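CBS domain protein (Shewanella oneidensis, PDB 3LHH) binds adenosine monophosphate between its paired CBS domains, a CBS-domain-pair fragment of a CNNM/CorC-like membrane protein whose wider role is not established. Local coordinates at residues 52-57 with 77-82; 117-122 with 138-143. All coordinates share one frame; numbering follows the deposited sequence.

Contact 1: 52-57 with 77-82; sequences SDIVFL and RFPVCR. With AMP (adenosine monophosphate), chain B.
V55 and F78 meet in the first CBS domain, where the loop 52-57 runs into a short parallel pairing with strand 77-81, the beta-alpha-beta core of the CBS fold, and the two segments together grip the adenine of AMP. Backbone hydrogen bonds fix the pairing at L57: its N gives a hydrogen bond to P79 O (2.9 Å), and its O takes one from C81 N. V80, between them, offers its CA hydrogen to the same L57 O. A proline suits position 79 because this bridge needs only its carbonyl.

The adenine is read by main-chain atoms. V55 N donates to AMP N1 at 3.0 Å and 172°, while AMP N6 donates both to V55 O (3.1 Å) and to R77 O (3.0 Å), so the exocyclic amine is held from both segments. H75, S76, T154 and D157 add further bonds to the nucleotide.

Apolar packing fills in around these bonds. V55 and F78 lie side by side, and V55 CG1, anti to the backbone N (chi1 176°), meets the edge of the F78 ring in its plane, 3.6 Å from CE1. L57 CG rests obliquely on F78 CB, a branched aliphatic chain suited to a site also lined by helix 63-71. I54 CG2 reaches P79 CG, with L152 touching both residues. Beyond P79, F56 and C81 form a sulfur-aromatic contact: C81 SG stands 3.5 Å from F56 CD2, oblique to the ring.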
loop_
_atom_site.group_PDB
_atom_site.type_symbol
_atom_site.label_atom_id
_atom_site.label_comp_id
_atom_site.label_asym_id
_atom_site.label_seq_id
_atom_site.Cartn_x
_atom_site.Cartn_y
_atom_site.Cartn_z
ATOM N N SER A 52 5.049 10.942 0.244
ATOM C CA SER A 52 6.009 11.263 -0.816
ATOM C C SER A 52 6.912 10.081 -1.182
ATOM O O SER A 52 7.465 10.031 -2.285
ATOM C CB SER A 52 6.850 12.490 -0.458
ATOM O OG SER A 52 7.706 12.227 0.632
ATOM N N ASP A 53 7.051 9.132 -0.259
ATOM C CA ASP A 53 7.875 7.947 -0.493
ATOM C C ASP A 53 7.067 6.768 -1.037
ATOM O O ASP A 53 7.640 5.722 -1.324
ATOM C CB ASP A 53 8.593 7.507 0.795
ATOM C CG ASP A 53 9.654 8.508 1.265
ATOM O OD1 ASP A 53 9.834 9.561 0.618
ATOM O OD2 ASP A 53 10.318 8.230 2.291
ATOM N N ILE A 54 5.745 6.918 -1.156
ATOM C CA ILE A 54 4.909 5.822 -1.643
ATOM C C ILE A 54 5.076 5.561 -3.131
ATOM O O ILE A 54 4.920 6.466 -3.941
ATOM C CB ILE A 54 3.405 6.057 -1.386
ATOM C CG1 ILE A 54 3.100 6.064 0.115
ATOM C CG2 ILE A 54 2.592 4.980 -2.080
ATOM C CD1 ILE A 54 1.621 6.227 0.436
ATOM N N VAL A 55 5.365 4.313 -3.494
ATOM C CA VAL A 55 5.467 3.934 -4.900
ATOM C C VAL A 55 4.154 3.301 -5.299
ATOM O O VAL A 55 3.741 2.321 -4.684
ATOM C CB VAL A 55 6.608 2.909 -5.118
ATOM C CG1 VAL A 55 6.637 2.444 -6.554
ATOM C CG2 VAL A 55 7.950 3.507 -4.702
ATOM N N PHE A 56 3.491 3.843 -6.318
ATOM C CA PHE A 56 2.100 3.471 -6.590
ATOM C C PHE A 56 1.802 3.259 -8.069
ATOM O O PHE A 56 2.546 3.718 -8.931
ATOM C CB PHE A 56 1.142 4.526 -6.017
ATOM C CG PHE A 56 1.245 5.878 -6.687
ATOM C CD1 PHE A 56 2.089 6.853 -6.179
ATOM C CD2 PHE A 56 0.482 6.176 -7.807
ATOM C CE1 PHE A 56 2.184 8.100 -6.784
ATOM C CE2 PHE A 56 0.574 7.419 -8.428
ATOM C CZ PHE A 56 1.425 8.381 -7.914
ATOM N N LEU A 57 0.720 2.545 -8.355
ATOM C CA LEU A 57 0.268 2.361 -9.730
ATOM C C LEU A 57 -0.964 3.230 -10.039
ATOM O O LEU A 57 -1.774 3.504 -9.156
ATOM C CB LEU A 57 -0.031 0.889 -9.988
ATOM C CG LEU A 57 1.089 -0.094 -9.618
ATOM C CD1 LEU A 57 0.736 -1.487 -10.100
ATOM C CD2 LEU A 57 2.413 0.336 -10.189
ATOM N N ARG A 77 4.052 -5.278 -2.911
ATOM C CA ARG A 77 2.693 -4.775 -3.078
ATOM C C ARG A 77 2.680 -3.278 -3.392
ATOM O O ARG A 77 3.497 -2.523 -2.889
ATOM C CB ARG A 77 1.839 -5.069 -1.830
ATOM C CG ARG A 77 1.977 -6.496 -1.291
ATOM C CD ARG A 77 0.853 -6.875 -0.320
ATOM N NE ARG A 77 -0.327 -7.357 -1.033
ATOM C CZ ARG A 77 -0.403 -8.543 -1.631
ATOM N NH1 ARG A 77 0.630 -9.381 -1.604
ATOM N NH2 ARG A 77 -1.512 -8.890 -2.268
ATOM N N PHE A 78 1.739 -2.863 -4.234
ATOM C CA PHE A 78 1.645 -1.460 -4.638
ATOM C C PHE A 78 0.240 -0.931 -4.451
ATOM O O PHE A 78 -0.706 -1.523 -4.957
ATOM C CB PHE A 78 2.031 -1.318 -6.107
ATOM C CG PHE A 78 3.466 -1.671 -6.382
ATOM C CD1 PHE A 78 4.437 -0.692 -6.376
ATOM C CD2 PHE A 78 3.845 -2.985 -6.621
ATOM C CE1 PHE A 78 5.786 -1.011 -6.640
ATOM C CE2 PHE A 78 5.184 -3.311 -6.871
ATOM C CZ PHE A 78 6.148 -2.319 -6.876
ATOM N N PRO A 79 0.107 0.198 -3.733
ATOM C CA PRO A 79 -1.146 0.946 -3.715
ATOM C C PRO A 79 -1.490 1.345 -5.139
ATOM O O PRO A 79 -0.593 1.641 -5.932
ATOM C CB PRO A 79 -0.802 2.195 -2.895
ATOM C CG PRO A 79 0.506 1.823 -2.145
ATOM C CD PRO A 79 1.208 0.923 -3.075
ATOM N N VAL A 80 -2.778 1.343 -5.456
ATOM C CA VAL A 80 -3.265 1.678 -6.784
ATOM C C VAL A 80 -4.274 2.793 -6.672
ATOM O O VAL A 80 -5.242 2.705 -5.908
ATOM C CB VAL A 80 -4.010 0.504 -7.433
ATOM C CG1 VAL A 80 -4.550 0.923 -8.791
ATOM C CG2 VAL A 80 -3.101 -0.697 -7.553
ATOM N N CYS A 81 -4.079 3.832 -7.461
ATOM C CA CYS A 81 -4.966 4.958 -7.376
ATOM C C CYS A 81 -5.418 5.385 -8.767
ATOM O O CYS A 81 -5.145 4.702 -9.765
ATOM C CB CYS A 81 -4.250 6.100 -6.664
ATOM S SG CYS A 81 -2.933 6.776 -7.668
ATOM N N ARG A 82 -6.143 6.499 -8.813
ATOM C CA ARG A 82 -6.514 7.111 -10.080
ATOM C C ARG A 82 -5.999 8.527 -10.093
ATOM O O ARG A 82 -6.341 9.327 -9.229
ATOM C CB ARG A 82 -8.022 7.097 -10.284
ATOM C CG ARG A 82 -8.573 5.737 -10.629
ATOM C CD ARG A 82 -9.951 5.854 -11.238
ATOM N NE ARG A 82 -10.702 4.611 -11.107
ATOM C CZ ARG A 82 -10.768 3.672 -12.041
ATOM N NH1 ARG A 82 -10.126 3.828 -13.193
ATOM N NH2 ARG A 82 -11.483 2.577 -11.818
HETATM P P AMP B . 8.900 -5.018 0.481
HETATM O O1P AMP B . 9.796 -4.103 -0.327
HETATM O O2P AMP B . 7.607 -5.344 -0.216
HETATM O O3P AMP B . 9.585 -6.201 1.122
HETATM O "O5'" AMP B . 8.586 -4.081 1.744
HETATM C "C5'" AMP B . 9.648 -3.703 2.626
HETATM C "C4'" AMP B . 9.422 -2.286 3.158
HETATM O "O4'" AMP B . 9.424 -1.316 2.098
HETATM C "C3'" AMP B . 8.059 -2.113 3.821
HETATM O "O3'" AMP B . 8.040 -2.558 5.190
HETATM C "C2'" AMP B . 7.835 -0.622 3.684
HETATM O "O2'" AMP B . 8.706 0.004 4.627
HETATM C "C1'" AMP B . 8.408 -0.319 2.313
HETATM N N9 AMP B . 7.412 -0.455 1.209
HETATM C C8 AMP B . 6.785 -1.589 0.837
HETATM N N7 AMP B . 5.963 -1.392 -0.220
HETATM C C5 AMP B . 6.055 -0.087 -0.540
HETATM C C6 AMP B . 5.460 0.784 -1.575
HETATM N N6 AMP B . 4.571 0.303 -2.486
HETATM N N1 AMP B . 5.843 2.074 -1.585
HETATM C C2 AMP B . 6.732 2.564 -0.689
HETATM N N3 AMP B . 7.308 1.824 0.278
HETATM C C4 AMP B . 7.009 0.515 0.398
#

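Contact 2: 117-122 with 138-143; sequences NFVPNS and QMVFVV
F118 and F141 pair on neighbouring parallel strands of the second CBS domain, the two strands of a right-handed beta-alpha-beta unit closed by helix 125-135. Their parallel bridge puts both side chains on one side of the sheet; CG of each, anti to the carbonyl carbon, then sets how the rings lean. They cross obliquely, planes at 43°, and F141 CD2 lies over one face of the F118 ring, toward its rim. F118 CD2 also meets F141 CB and V143 CG1, each at 3.7 Å, the valine crossing the phenylalanine at about a right angle. M88, from strand 88-93 of the first CBS domain, touches both side chains; an unbranched apolar chain suits this join between the domains.

On the face of V119, V140 and V142, beta-branched residues suit the extended backbone. V119 CG2 sits between the backbone N and the carbonyl carbon, 3.9 Å from V142 CG2; H131 of the helix touches V119 and V140. V142 CG1 instead packs on N121 CA at 3.6 Å.

The backbone ladder runs F141 N to N117 O, V119 N to F141 O, V143 N to V119 O and N121 N to V143 O, the last more bent at 137°. P120, lacking an N-H, fits where the ladder asks nothing of its nitrogen. A water bridges N117 N and M139 O. Main-chain bonds thus set the register, and the chiefly apolar side chains add packing.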
loop_
_atom_site.group_PDB
_atom_site.type_symbol
_atom_site.label_atom_id
_atom_site.label_comp_id
_atom_site.label_asym_id
_atom_site.label_seq_id
_atom_site.Cartn_x
_atom_site.Cartn_y
_atom_site.Cartn_z
ATOM N N ASN A 117 -7.442 -0.878 3.488
ATOM C CA ASN A 117 -8.041 -0.255 4.660
ATOM C C ASN A 117 -7.388 1.057 5.030
ATOM O O ASN A 117 -6.181 1.220 4.912
ATOM C CB ASN A 117 -8.055 -1.214 5.848
ATOM C CG ASN A 117 -9.088 -2.297 5.688
ATOM O OD1 ASN A 117 -10.071 -2.129 4.957
ATOM N ND2 ASN A 117 -8.874 -3.424 6.355
ATOM N N PHE A 118 -8.207 1.999 5.459
ATOM C CA PHE A 118 -7.735 3.281 5.943
ATOM C C PHE A 118 -7.871 3.339 7.458
ATOM O O PHE A 118 -8.797 2.770 8.022
ATOM C CB PHE A 118 -8.561 4.398 5.325
ATOM C CG PHE A 118 -8.374 4.537 3.846
ATOM C CD1 PHE A 118 -9.102 3.751 2.967
ATOM C CD2 PHE A 118 -7.479 5.464 3.335
ATOM C CE1 PHE A 118 -8.940 3.881 1.602
ATOM C CE2 PHE A 118 -7.312 5.613 1.969
ATOM C CZ PHE A 118 -8.040 4.814 1.096
ATOM N N VAL A 119 -6.944 4.031 8.108
ATOM C CA VAL A 119 -7.042 4.278 9.532
ATOM C C VAL A 119 -6.661 5.719 9.848
ATOM O O VAL A 119 -5.873 6.325 9.124
ATOM C CB VAL A 119 -6.136 3.337 10.306
ATOM C CG1 VAL A 119 -6.570 1.892 10.070
ATOM C CG2 VAL A 119 -4.685 3.564 9.905
ATOM N N PRO A 120 -7.223 6.277 10.933
ATOM C CA PRO A 120 -6.893 7.650 11.317
ATOM C C PRO A 120 -5.473 7.726 11.841
ATOM O O PRO A 120 -4.984 6.768 12.441
ATOM C CB PRO A 120 -7.855 7.938 12.484
ATOM C CG PRO A 120 -8.745 6.729 12.615
ATOM C CD PRO A 120 -8.066 5.602 11.935
ATOM N N ASN A 121 -4.820 8.864 11.650
ATOM C CA ASN A 121 -3.493 9.074 12.211
ATOM C C ASN A 121 -3.528 9.251 13.730
ATOM O O ASN A 121 -2.494 9.474 14.365
ATOM C CB ASN A 121 -2.800 10.265 11.543
ATOM C CG ASN A 121 -3.372 11.618 11.975
ATOM O OD1 ASN A 121 -4.433 11.703 12.597
ATOM N ND2 ASN A 121 -2.658 12.689 11.630
ATOM N N SER A 122 -4.723 9.144 14.308
ATOM C CA SER A 122 -4.904 9.291 15.751
ATOM C C SER A 122 -4.869 7.934 16.485
ATOM O O SER A 122 -5.068 7.857 17.701
ATOM C CB SER A 122 -6.224 10.014 16.040
ATOM O OG SER A 122 -7.329 9.134 15.893
ATOM N N GLN A 138 -1.439 -6.604 5.078
ATOM C CA GLN A 138 0.005 -6.397 5.002
ATOM C C GLN A 138 0.311 -4.903 4.995
ATOM O O GLN A 138 1.367 -4.474 5.436
ATOM C CB GLN A 138 0.585 -7.070 3.755
ATOM C CG GLN A 138 0.375 -8.583 3.702
ATOM C CD GLN A 138 -0.651 -9.007 2.663
ATOM O OE1 GLN A 138 -1.693 -8.365 2.493
ATOM N NE2 GLN A 138 -0.360 -10.097 1.960
HETATM N N MSE A 139 -0.651 -4.119 4.513
HETATM C CA MSE A 139 -0.497 -2.685 4.296
HETATM C C MSE A 139 -1.780 -1.929 4.679
HETATM O O MSE A 139 -2.873 -2.351 4.323
HETATM C CB MSE A 139 -0.185 -2.493 2.810
HETATM C CG MSE A 139 -0.048 -1.092 2.307
HETATM SE SE MSE A 139 0.605 -1.149 0.441
HETATM C CE MSE A 139 2.420 -1.795 0.745
ATOM N N VAL A 140 -1.651 -0.833 5.424
ATOM C CA VAL A 140 -2.798 0.032 5.727
ATOM C C VAL A 140 -2.457 1.479 5.391
ATOM O O VAL A 140 -1.296 1.900 5.498
ATOM C CB VAL A 140 -3.240 -0.035 7.209
ATOM C CG1 VAL A 140 -3.637 -1.455 7.610
ATOM C CG2 VAL A 140 -2.142 0.499 8.112
ATOM N N PHE A 141 -3.467 2.234 4.971
ATOM C CA PHE A 141 -3.298 3.645 4.658
ATOM C C PHE A 141 -3.715 4.517 5.837
ATOM O O PHE A 141 -4.717 4.255 6.501
ATOM C CB PHE A 141 -4.099 4.017 3.413
ATOM C CG PHE A 141 -3.673 3.273 2.176
ATOM C CD1 PHE A 141 -2.362 3.347 1.717
ATOM C CD2 PHE A 141 -4.579 2.504 1.464
ATOM C CE1 PHE A 141 -1.970 2.653 0.580
ATOM C CE2 PHE A 141 -4.190 1.820 0.318
ATOM C CZ PHE A 141 -2.889 1.887 -0.118
ATOM N N VAL A 142 -2.942 5.563 6.079
ATOM C CA VAL A 142 -3.185 6.462 7.186
ATOM C C VAL A 142 -3.612 7.844 6.690
ATOM O O VAL A 142 -2.964 8.421 5.816
ATOM C CB VAL A 142 -1.920 6.596 8.036
ATOM C CG1 VAL A 142 -2.181 7.501 9.233
ATOM C CG2 VAL A 142 -1.446 5.211 8.491
ATOM N N VAL A 143 -4.708 8.366 7.244
ATOM C CA VAL A 143 -5.215 9.686 6.864
ATOM C C VAL A 143 -5.192 10.635 8.058
ATOM O O VAL A 143 -5.238 10.186 9.203
ATOM C CB VAL A 143 -6.669 9.622 6.329
ATOM C CG1 VAL A 143 -6.769 8.607 5.200
ATOM C CG2 VAL A 143 -7.641 9.266 7.462
HETATM O O HOH W 1 -5.514 -2.791 4.120
#

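How the contacts relate
Contact 1 is buried near the middle of the chain, whereas contact 2 is partly buried, with F118 and P120 exposed at an outermost strand. Each includes parallel beta pairing within one CBS domain, a single bridge at L57-V80 in contact 1 and a run of bridges in contact 2, and each has a helix between its segments; but loop 52-57 spends backbone groups on adenine, while 117-122 spends them on its ladder. The contacts meet between the domains: P79 CB packs 3.5 Å from F141 CZ, and P79 CG lies 3.9 Å from the selenium of M139. Apolar packing thus joins the first domain's adenine-binding segments to the second domain's sheet, which lines the same pocket through M139.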